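UPF0141 protein yjdB (Campylobacter jejuni subsp. jejuni HB93-13, PDB 4TN0) probably transfers phosphoethanolamine to cell-envelope acceptors, an activity required for polymyxin resistance and motility, through a zinc-binding, alkaline phosphatase-like periplasmic domain. Local coordinates at residues N51-T63 and Y243-F257. Residues are numbered along the deposited sequence; the frame is centred on the assembly and turned at random.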
loop_
_atom_site.group_PDB
_atom_site.type_symbol
_atom_site.label_atom_id
_atom_site.label_comp_id
_atom_site.label_asym_id
_atom_site.label_seq_id
_atom_site.Cartn_x
_atom_site.Cartn_y
_atom_site.Cartn_z
ATOM N N ASN A 51 12.306 -12.435 -2.958
ATOM C CA ASN A 51 12.615 -12.452 -1.523
ATOM C C ASN A 51 12.235 -11.158 -0.784
ATOM O O ASN A 51 12.993 -10.649 0.048
ATOM C CB ASN A 51 14.096 -12.768 -1.318
ATOM C CG ASN A 51 14.506 -14.064 -1.998
ATOM O OD1 ASN A 51 14.149 -15.154 -1.539
ATOM N ND2 ASN A 51 15.250 -13.954 -3.102
ATOM N N VAL A 52 11.066 -10.623 -1.128
ATOM C CA VAL A 52 10.538 -9.416 -0.513
ATOM C C VAL A 52 10.380 -9.602 0.992
ATOM O O VAL A 52 10.275 -10.734 1.466
ATOM C CB VAL A 52 9.187 -9.029 -1.146
ATOM C CG1 VAL A 52 9.351 -8.802 -2.639
ATOM C CG2 VAL A 52 8.129 -10.107 -0.889
ATOM N N VAL A 53 10.394 -8.499 1.743
ATOM C CA VAL A 53 10.142 -8.549 3.184
ATOM C C VAL A 53 8.649 -8.366 3.455
ATOM O O VAL A 53 8.030 -7.433 2.934
ATOM C CB VAL A 53 10.939 -7.467 3.954
ATOM C CG1 VAL A 53 10.577 -7.480 5.422
ATOM C CG2 VAL A 53 12.427 -7.680 3.791
ATOM N N PHE A 54 8.081 -9.257 4.270
ATOM C CA PHE A 54 6.660 -9.218 4.595
ATOM C C PHE A 54 6.393 -8.968 6.073
ATOM O O PHE A 54 6.759 -9.776 6.931
ATOM C CB PHE A 54 5.985 -10.523 4.161
ATOM C CG PHE A 54 4.532 -10.619 4.549
ATOM C CD1 PHE A 54 3.551 -9.984 3.801
ATOM C CD2 PHE A 54 4.149 -11.347 5.654
ATOM C CE1 PHE A 54 2.210 -10.084 4.153
ATOM C CE2 PHE A 54 2.813 -11.440 6.015
ATOM C CZ PHE A 54 1.844 -10.807 5.263
ATOM N N PHE A 55 5.705 -7.867 6.350
ATOM C CA PHE A 55 5.311 -7.513 7.701
ATOM C C PHE A 55 4.075 -8.308 8.128
ATOM O O PHE A 55 2.971 -8.099 7.618
ATOM C CB PHE A 55 5.044 -6.018 7.768
ATOM C CG PHE A 55 6.265 -5.189 7.526
ATOM C CD1 PHE A 55 6.745 -5.003 6.242
ATOM C CD2 PHE A 55 6.950 -4.612 8.584
ATOM C CE1 PHE A 55 7.879 -4.251 6.015
ATOM C CE2 PHE A 55 8.081 -3.859 8.357
ATOM C CZ PHE A 55 8.540 -3.679 7.076
ATOM N N ASP A 56 4.252 -9.217 9.077
ATOM C CA ASP A 56 3.170 -10.140 9.381
ATOM C C ASP A 56 2.285 -9.659 10.517
ATOM O O ASP A 56 1.349 -10.342 10.893
ATOM C CB ASP A 56 3.730 -11.530 9.699
ATOM C CG ASP A 56 4.900 -11.482 10.652
ATOM O OD1 ASP A 56 4.678 -11.187 11.850
ATOM O OD2 ASP A 56 6.043 -11.724 10.190
ATOM N N ASN A 57 2.564 -8.472 11.037
ATOM C CA ASN A 57 1.807 -7.932 12.161
ATOM C C ASN A 57 1.449 -6.455 11.960
ATOM O O ASN A 57 1.581 -5.637 12.853
ATOM C CB ASN A 57 2.610 -8.128 13.448
ATOM C CG ASN A 57 1.760 -7.971 14.700
ATOM O OD1 ASN A 57 0.531 -8.077 14.655
ATOM N ND2 ASN A 57 2.414 -7.715 15.829
ATOM N N PHE A 58 0.954 -6.150 10.770
ATOM C CA PHE A 58 0.720 -4.797 10.300
ATOM C C PHE A 58 -0.779 -4.510 10.293
ATOM O O PHE A 58 -1.560 -5.297 9.744
ATOM C CB PHE A 58 1.299 -4.660 8.892
ATOM C CG PHE A 58 1.748 -3.281 8.536
ATOM C CD1 PHE A 58 0.888 -2.395 7.921
ATOM C CD2 PHE A 58 3.054 -2.886 8.773
ATOM C CE1 PHE A 58 1.317 -1.126 7.571
ATOM C CE2 PHE A 58 3.486 -1.619 8.423
ATOM C CZ PHE A 58 2.621 -0.739 7.830
ATOM N N SER A 59 -1.181 -3.386 10.882
ATOM C CA SER A 59 -2.597 -3.031 11.008
ATOM C C SER A 59 -2.975 -1.760 10.274
ATOM O O SER A 59 -2.127 -0.918 10.011
ATOM C CB SER A 59 -2.973 -2.872 12.478
ATOM O OG SER A 59 -3.295 -4.128 13.046
ATOM N N SER A 60 -4.265 -1.598 9.998
ATOM C CA SER A 60 -4.731 -0.426 9.275
ATOM C C SER A 60 -5.323 0.566 10.241
ATOM O O SER A 60 -5.647 0.244 11.382
ATOM C CB SER A 60 -5.787 -0.783 8.220
ATOM O OG SER A 60 -6.952 -1.294 8.842
ATOM N N CYS A 61 -5.505 1.773 9.737
ATOM C CA CYS A 61 -5.976 2.876 10.539
ATOM C C CYS A 61 -7.500 2.833 10.673
ATOM O O CYS A 61 -8.054 3.231 11.691
ATOM C CB CYS A 61 -5.492 4.191 9.906
ATOM S SG CYS A 61 -5.947 5.645 10.820
ATOM N N GLY A 62 -8.170 2.307 9.649
ATOM C CA GLY A 62 -9.619 2.213 9.628
ATOM C C GLY A 62 -10.070 0.977 8.862
ATOM O O GLY A 62 -9.250 0.150 8.462
ATOM N N THR A 63 -11.372 0.826 8.671
ATOM C CA THR A 63 -11.863 -0.325 7.933
ATOM C C THR A 63 -12.535 0.070 6.642
ATOM O O THR A 63 -13.141 -0.770 5.989
ATOM C CB THR A 63 -12.872 -1.144 8.738
ATOM O OG1 THR A 63 -13.981 -0.299 9.068
ATOM C CG2 THR A 63 -12.238 -1.693 9.984
ATOM N N TYR A 243 -14.232 0.027 13.719
ATOM C CA TYR A 243 -12.922 -0.531 13.990
ATOM C C TYR A 243 -12.844 -1.338 15.261
ATOM O O TYR A 243 -12.275 -2.426 15.261
ATOM C CB TYR A 243 -11.892 0.607 14.047
ATOM C CG TYR A 243 -10.455 0.136 13.929
ATOM C CD1 TYR A 243 -9.717 -0.250 15.045
ATOM C CD2 TYR A 243 -9.866 0.004 12.680
ATOM C CE1 TYR A 243 -8.403 -0.695 14.913
ATOM C CE2 TYR A 243 -8.580 -0.435 12.541
ATOM C CZ TYR A 243 -7.851 -0.795 13.645
ATOM O OH TYR A 243 -6.558 -1.237 13.445
ATOM N N ALA A 244 -13.423 -0.803 16.339
ATOM C CA ALA A 244 -13.296 -1.403 17.660
ATOM C C ALA A 244 -13.957 -2.803 17.735
ATOM O O ALA A 244 -13.538 -3.656 18.528
ATOM C CB ALA A 244 -13.871 -0.458 18.726
ATOM N N ILE A 245 -14.960 -3.065 16.904
ATOM C CA ILE A 245 -15.572 -4.376 16.978
ATOM C C ILE A 245 -15.214 -5.209 15.765
ATOM O O ILE A 245 -15.640 -6.348 15.663
ATOM C CB ILE A 245 -17.102 -4.322 17.076
ATOM C CG1 ILE A 245 -17.703 -3.820 15.759
ATOM C CG2 ILE A 245 -17.537 -3.470 18.218
ATOM C CD1 ILE A 245 -19.233 -3.879 15.703
ATOM N N ALA A 246 -14.418 -4.650 14.854
ATOM C CA ALA A 246 -14.135 -5.325 13.587
ATOM C C ALA A 246 -13.276 -6.566 13.793
ATOM O O ALA A 246 -12.388 -6.570 14.630
ATOM C CB ALA A 246 -13.434 -4.353 12.609
ATOM N N PRO A 247 -13.523 -7.625 13.005
ATOM C CA PRO A 247 -12.624 -8.787 13.025
ATOM C C PRO A 247 -11.260 -8.430 12.425
ATOM O O PRO A 247 -11.150 -7.499 11.599
ATOM C CB PRO A 247 -13.344 -9.810 12.136
ATOM C CG PRO A 247 -14.156 -8.975 11.206
ATOM C CD PRO A 247 -14.575 -7.752 11.982
ATOM N N SER A 248 -10.227 -9.173 12.804
ATOM C CA SER A 248 -8.894 -8.894 12.276
ATOM C C SER A 248 -8.837 -9.013 10.735
ATOM O O SER A 248 -7.928 -8.463 10.118
ATOM C CB SER A 248 -7.857 -9.808 12.925
ATOM O OG SER A 248 -8.127 -11.162 12.638
ATOM N N TYR A 249 -9.782 -9.757 10.140
ATOM C CA TYR A 249 -9.920 -9.853 8.683
ATOM C C TYR A 249 -9.991 -8.474 8.045
ATOM O O TYR A 249 -9.560 -8.312 6.916
ATOM C CB TYR A 249 -11.164 -10.661 8.274
ATOM C CG TYR A 249 -11.010 -12.151 8.457
ATOM C CD1 TYR A 249 -9.812 -12.777 8.143
ATOM C CD2 TYR A 249 -12.062 -12.937 8.970
ATOM C CE1 TYR A 249 -9.652 -14.136 8.328
ATOM C CE2 TYR A 249 -11.908 -14.301 9.156
ATOM C CZ TYR A 249 -10.695 -14.890 8.826
ATOM O OH TYR A 249 -10.499 -16.236 8.979
ATOM N N GLN A 250 -10.531 -7.490 8.766
ATOM C CA GLN A 250 -10.682 -6.142 8.216
ATOM C C GLN A 250 -9.564 -5.170 8.612
ATOM O O GLN A 250 -9.370 -4.180 7.916
ATOM C CB GLN A 250 -12.044 -5.555 8.598
ATOM C CG GLN A 250 -13.169 -6.285 7.881
ATOM C CD GLN A 250 -14.532 -5.655 8.072
ATOM O OE1 GLN A 250 -14.675 -4.441 8.329
ATOM N NE2 GLN A 250 -15.552 -6.479 7.945
ATOM N N THR A 251 -8.835 -5.445 9.699
ATOM C CA THR A 251 -7.791 -4.530 10.177
ATOM C C THR A 251 -6.351 -5.019 9.945
ATOM O O THR A 251 -5.399 -4.215 9.882
ATOM C CB THR A 251 -7.965 -4.240 11.705
ATOM O OG1 THR A 251 -7.876 -5.463 12.447
ATOM C CG2 THR A 251 -9.307 -3.623 11.972
ATOM N N HIS A 252 -6.195 -6.332 9.823
ATOM C CA HIS A 252 -4.878 -6.948 9.653
ATOM C C HIS A 252 -4.533 -7.031 8.159
ATOM O O HIS A 252 -5.101 -7.855 7.418
ATOM C CB HIS A 252 -4.872 -8.338 10.312
ATOM C CG HIS A 252 -3.536 -9.018 10.325
ATOM N ND1 HIS A 252 -2.353 -8.358 10.050
ATOM C CD2 HIS A 252 -3.201 -10.308 10.576
ATOM C CE1 HIS A 252 -1.347 -9.213 10.134
ATOM N NE2 HIS A 252 -1.834 -10.402 10.452
ATOM N N ILE A 253 -3.607 -6.171 7.732
ATOM C CA ILE A 253 -3.274 -5.997 6.319
ATOM C C ILE A 253 -1.864 -6.462 6.007
ATOM O O ILE A 253 -1.009 -6.513 6.895
ATOM C CB ILE A 253 -3.377 -4.504 5.883
ATOM C CG1 ILE A 253 -2.673 -3.612 6.918
ATOM C CG2 ILE A 253 -4.818 -4.084 5.687
ATOM C CD1 ILE A 253 -2.510 -2.175 6.493
ATOM N N PRO A 254 -1.599 -6.750 4.726
ATOM C CA PRO A 254 -0.234 -7.029 4.295
ATOM C C PRO A 254 0.586 -5.747 4.160
ATOM O O PRO A 254 0.063 -4.685 3.809
ATOM C CB PRO A 254 -0.439 -7.672 2.925
ATOM C CG PRO A 254 -1.635 -6.960 2.408
ATOM C CD PRO A 254 -2.543 -6.887 3.602
ATOM N N ALA A 255 1.876 -5.859 4.441
ATOM C CA ALA A 255 2.818 -4.828 4.063
ATOM C C ALA A 255 4.047 -5.537 3.524
ATOM O O ALA A 255 4.509 -6.533 4.103
ATOM C CB ALA A 255 3.155 -3.921 5.236
ATOM N N ILE A 256 4.525 -5.052 2.381
ATOM C CA ILE A 256 5.634 -5.670 1.663
ATOM C C ILE A 256 6.685 -4.627 1.278
ATOM O O ILE A 256 6.348 -3.587 0.700
ATOM C CB ILE A 256 5.144 -6.381 0.385
ATOM C CG1 ILE A 256 4.362 -7.647 0.732
ATOM C CG2 ILE A 256 6.306 -6.712 -0.550
ATOM C CD1 ILE A 256 3.618 -8.240 -0.488
ATOM N N PHE A 257 7.953 -4.921 1.566
ATOM C CA PHE A 257 9.040 -4.012 1.187
ATOM C C PHE A 257 10.106 -4.689 0.349
ATOM O O PHE A 257 10.478 -5.844 0.586
ATOM C CB PHE A 257 9.714 -3.395 2.421
ATOM C CG PHE A 257 10.883 -2.494 2.086
ATOM C CD1 PHE A 257 10.674 -1.226 1.559
ATOM C CD2 PHE A 257 12.190 -2.919 2.286
ATOM C CE1 PHE A 257 11.738 -0.407 1.244
ATOM C CE2 PHE A 257 13.258 -2.099 1.972
ATOM C CZ PHE A 257 13.031 -0.842 1.453
#
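The methyl of A255 sits almost over the centre of the F58 ring, its CB 3.6 Å from the ring centroid and 12° off the normal, a CH-pi contact at the heart of the packed region. F58 carries CG anti to its backbone N (chi1 -151°), which lays the ring across A255, while I253 brings CD1 to the ring edge, 3.7 Å from F58 CD1. Beyond them, L224 and L276 from the two flanking strands also touch F58. F55 puts its CB against A255 CB and turns the CE1 edge of its ring to F257 CB, whereas F54, on the other side of the sheet with I256, meets P254 CB and I256 CG1 edge-on.

The pairing illustrates how an antiparallel ladder can be interrupted and then resume: in the mixed central sheet of the alkaline phosphatase-like fold, V53 and F257 form a regular hydrogen-bonded pair, V53 N to F257 O and F257 N to V53 O both at 2.9 Å, before the chain turns a corner at D56 and N57. H252 spans this partly exposed, looser side: its ND1 donates to F58 O at 3.2 Å, in the imidazole plane but above the carbonyl plane. I253 N reaches F58 O at 3.0 Å from the opposite face of the carbonyl plane, so two donors fix that carbonyl.

Farther along, S59 runs on into loop, while strand 252-257 is preceded by a short, weakly bonded helix at 248-251. Y243 swings its phenol over to S60, donating from OH to S60 O at 2.7 Å, nearly along the carbonyl axis. S60 OG donates back to G62 O, closing a short loop around C61, which is disulfide-bonded to C71. T63 CG2 nestles among A246, T251 and Y243, with T63 OG1 hydrogen-bonded to M241 O and the side chain about 9 Å from the zinc ion.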